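Local structure of angiotensin-converting enzyme (Anopheles gambiae, 6S1Y) at residues L90-Y95 with L195-D200. The protein is a zinc metallopeptidase of the angiotensin-converting enzyme family that probably removes dipeptides from the carboxyl ends of peptide substrates. Numbering follows the deposited sequence.
Sequences LAKLGY and LNEYDD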
loop_
_atom_site.group_PDB
_atom_site.type_symbol
_atom_site.label_atom_id
_atom_site.label_comp_id
_atom_site.label_asym_id
_atom_site.label_seq_id
_atom_site.Cartn_x
_atom_site.Cartn_y
_atom_site.Cartn_z
ATOM N N LEU A 90 2.490 15.459 -20.041
ATOM C CA LEU A 90 1.544 15.059 -21.072
ATOM C C LEU A 90 2.205 14.191 -22.124
ATOM O O LEU A 90 1.536 13.379 -22.764
ATOM C CB LEU A 90 0.931 16.290 -21.724
ATOM C CG LEU A 90 -0.274 16.855 -20.986
ATOM C CD1 LEU A 90 -0.574 18.257 -21.478
ATOM C CD2 LEU A 90 -1.481 15.937 -21.173
ATOM N N ALA A 91 3.506 14.341 -22.314
ATOM C CA ALA A 91 4.223 13.574 -23.320
ATOM C C ALA A 91 4.714 12.224 -22.813
ATOM O O ALA A 91 5.285 11.451 -23.600
ATOM C CB ALA A 91 5.415 14.384 -23.839
ATOM N N LYS A 92 4.515 11.917 -21.532
ATOM C CA LYS A 92 4.976 10.647 -20.972
ATOM C C LYS A 92 3.980 9.553 -21.330
ATOM O O LYS A 92 2.841 9.561 -20.860
ATOM C CB LYS A 92 5.145 10.769 -19.465
ATOM C CG LYS A 92 5.834 9.581 -18.837
ATOM C CD LYS A 92 6.593 9.970 -17.570
ATOM C CE LYS A 92 5.708 10.687 -16.554
ATOM N NZ LYS A 92 6.525 11.370 -15.507
ATOM N N LEU A 93 4.412 8.598 -22.148
ATOM C CA LEU A 93 3.500 7.610 -22.710
ATOM C C LEU A 93 3.368 6.359 -21.852
ATOM O O LEU A 93 2.273 5.791 -21.760
ATOM C CB LEU A 93 3.968 7.193 -24.108
ATOM C CG LEU A 93 3.989 8.253 -25.208
ATOM C CD1 LEU A 93 4.503 7.630 -26.489
ATOM C CD2 LEU A 93 2.612 8.823 -25.412
ATOM N N GLY A 94 4.472 5.904 -21.248
ATOM C CA GLY A 94 4.448 4.623 -20.565
ATOM C C GLY A 94 4.081 3.514 -21.529
ATOM O O GLY A 94 4.603 3.424 -22.652
ATOM N N TYR A 95 3.147 2.665 -21.100
ATOM C CA TYR A 95 2.757 1.518 -21.911
ATOM C C TYR A 95 2.191 1.948 -23.258
ATOM O O TYR A 95 2.296 1.208 -24.247
ATOM C CB TYR A 95 1.726 0.668 -21.169
ATOM C CG TYR A 95 2.278 -0.111 -19.985
ATOM C CD1 TYR A 95 3.641 -0.154 -19.728
ATOM C CD2 TYR A 95 1.425 -0.801 -19.129
ATOM C CE1 TYR A 95 4.137 -0.848 -18.663
ATOM C CE2 TYR A 95 1.915 -1.512 -18.049
ATOM C CZ TYR A 95 3.274 -1.536 -17.823
ATOM O OH TYR A 95 3.788 -2.241 -16.746
ATOM N N LEU A 195 11.287 3.799 -10.882
ATOM C CA LEU A 195 12.104 4.695 -10.062
ATOM C C LEU A 195 12.058 6.129 -10.582
ATOM O O LEU A 195 12.220 7.077 -9.805
ATOM C CB LEU A 195 13.542 4.177 -9.995
ATOM C CG LEU A 195 13.727 3.077 -8.941
ATOM C CD1 LEU A 195 15.024 2.293 -9.190
ATOM C CD2 LEU A 195 13.713 3.654 -7.529
ATOM N N ASN A 196 11.811 6.310 -11.881
ATOM C CA ASN A 196 11.730 7.659 -12.426
ATOM C C ASN A 196 10.643 8.495 -11.758
ATOM O O ASN A 196 10.807 9.708 -11.617
ATOM C CB ASN A 196 11.486 7.593 -13.931
ATOM C CG ASN A 196 11.219 8.952 -14.521
ATOM O OD1 ASN A 196 12.058 9.845 -14.435
ATOM N ND2 ASN A 196 10.046 9.120 -15.117
ATOM N N GLU A 197 9.538 7.870 -11.330
ATOM C CA GLU A 197 8.451 8.587 -10.671
ATOM C C GLU A 197 8.882 9.320 -9.407
ATOM O O GLU A 197 8.138 10.172 -8.929
ATOM C CB GLU A 197 7.318 7.616 -10.321
ATOM C CG GLU A 197 6.623 7.019 -11.542
ATOM C CD GLU A 197 5.949 8.093 -12.399
ATOM O OE1 GLU A 197 5.017 8.758 -11.900
ATOM O OE2 GLU A 197 6.368 8.286 -13.559
ATOM N N TYR A 198 10.057 9.017 -8.850
ATOM C CA TYR A 198 10.530 9.674 -7.636
ATOM C C TYR A 198 11.563 10.750 -7.924
ATOM O O TYR A 198 11.988 11.455 -6.997
ATOM C CB TYR A 198 11.098 8.631 -6.663
ATOM C CG TYR A 198 10.027 7.643 -6.218
ATOM C CD1 TYR A 198 9.221 7.907 -5.116
ATOM C CD2 TYR A 198 9.812 6.461 -6.921
ATOM C CE1 TYR A 198 8.236 7.022 -4.724
ATOM C CE2 TYR A 198 8.829 5.567 -6.532
ATOM C CZ TYR A 198 8.048 5.857 -5.438
ATOM O OH TYR A 198 7.083 4.955 -5.071
ATOM N N ASP A 199 11.983 10.877 -9.177
ATOM C CA ASP A 199 12.719 12.038 -9.659
ATOM C C ASP A 199 13.954 12.322 -8.806
ATOM O O ASP A 199 14.123 13.395 -8.229
ATOM C CB ASP A 199 11.782 13.251 -9.714
ATOM C CG ASP A 199 12.422 14.444 -10.386
ATOM O OD1 ASP A 199 13.172 14.231 -11.376
ATOM O OD2 ASP A 199 12.175 15.584 -9.921
ATOM N N ASP A 200 14.843 11.335 -8.750
ATOM C CA ASP A 200 16.065 11.467 -7.962
ATOM C C ASP A 200 16.956 10.265 -8.226
ATOM O O ASP A 200 16.604 9.130 -7.876
ATOM C CB ASP A 200 15.740 11.596 -6.474
ATOM C CG ASP A 200 16.974 11.920 -5.623
ATOM O OD1 ASP A 200 18.111 11.490 -5.973
ATOM O OD2 ASP A 200 16.797 12.593 -4.583
#
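Lys-92 and Glu-197 form a long salt bridge across the surface of this largely helical zinc-peptidase fold, showing how one long side chain can span backbones set well apart. The nearest CA atoms across the two segments, those of Lys-92 and Glu-197, are 11.1 Å apart. Lys-92 comes from the loop between helices 81-90 and 100-119, and Glu-197 from the type I beta turn Asn-196 to Asp-199 that continues from helix 190-196. With CG anti to its backbone N (chi1 -170°), the lysine chain runs out to the turn. The glutamate chain folds at chi2 (-62°), which brings its carboxylate closer to the lysine than its first bond would suggest. Asn-196 approaches from the opposite direction to Lys-92, its ND2 lying 4.2 Å from Lys-92 NZ; both groups are hydrogen-bond donors, so the two nitrogens meet without bonding to each other. The turn is closed by a backbone hydrogen bond from Asp-199 N to Asn-196 O, 3.0 Å, and Asp-199 leaves the helical conformation with positive phi. Next to Glu-197, Tyr-198 is buried against helix 495-514 and hydrogen-bonds through its hydroxyl to Glu-493. The Glu-197 side chain is about 13 Å from the bound gamma-glutamyl-glutamate, so the pair is surface packing outside the ligand pocket. Glu-197 OE2 meets the end of the lysine, 3.7 Å from Lys-92 NZ and 3.9 Å from Lys-92 CE.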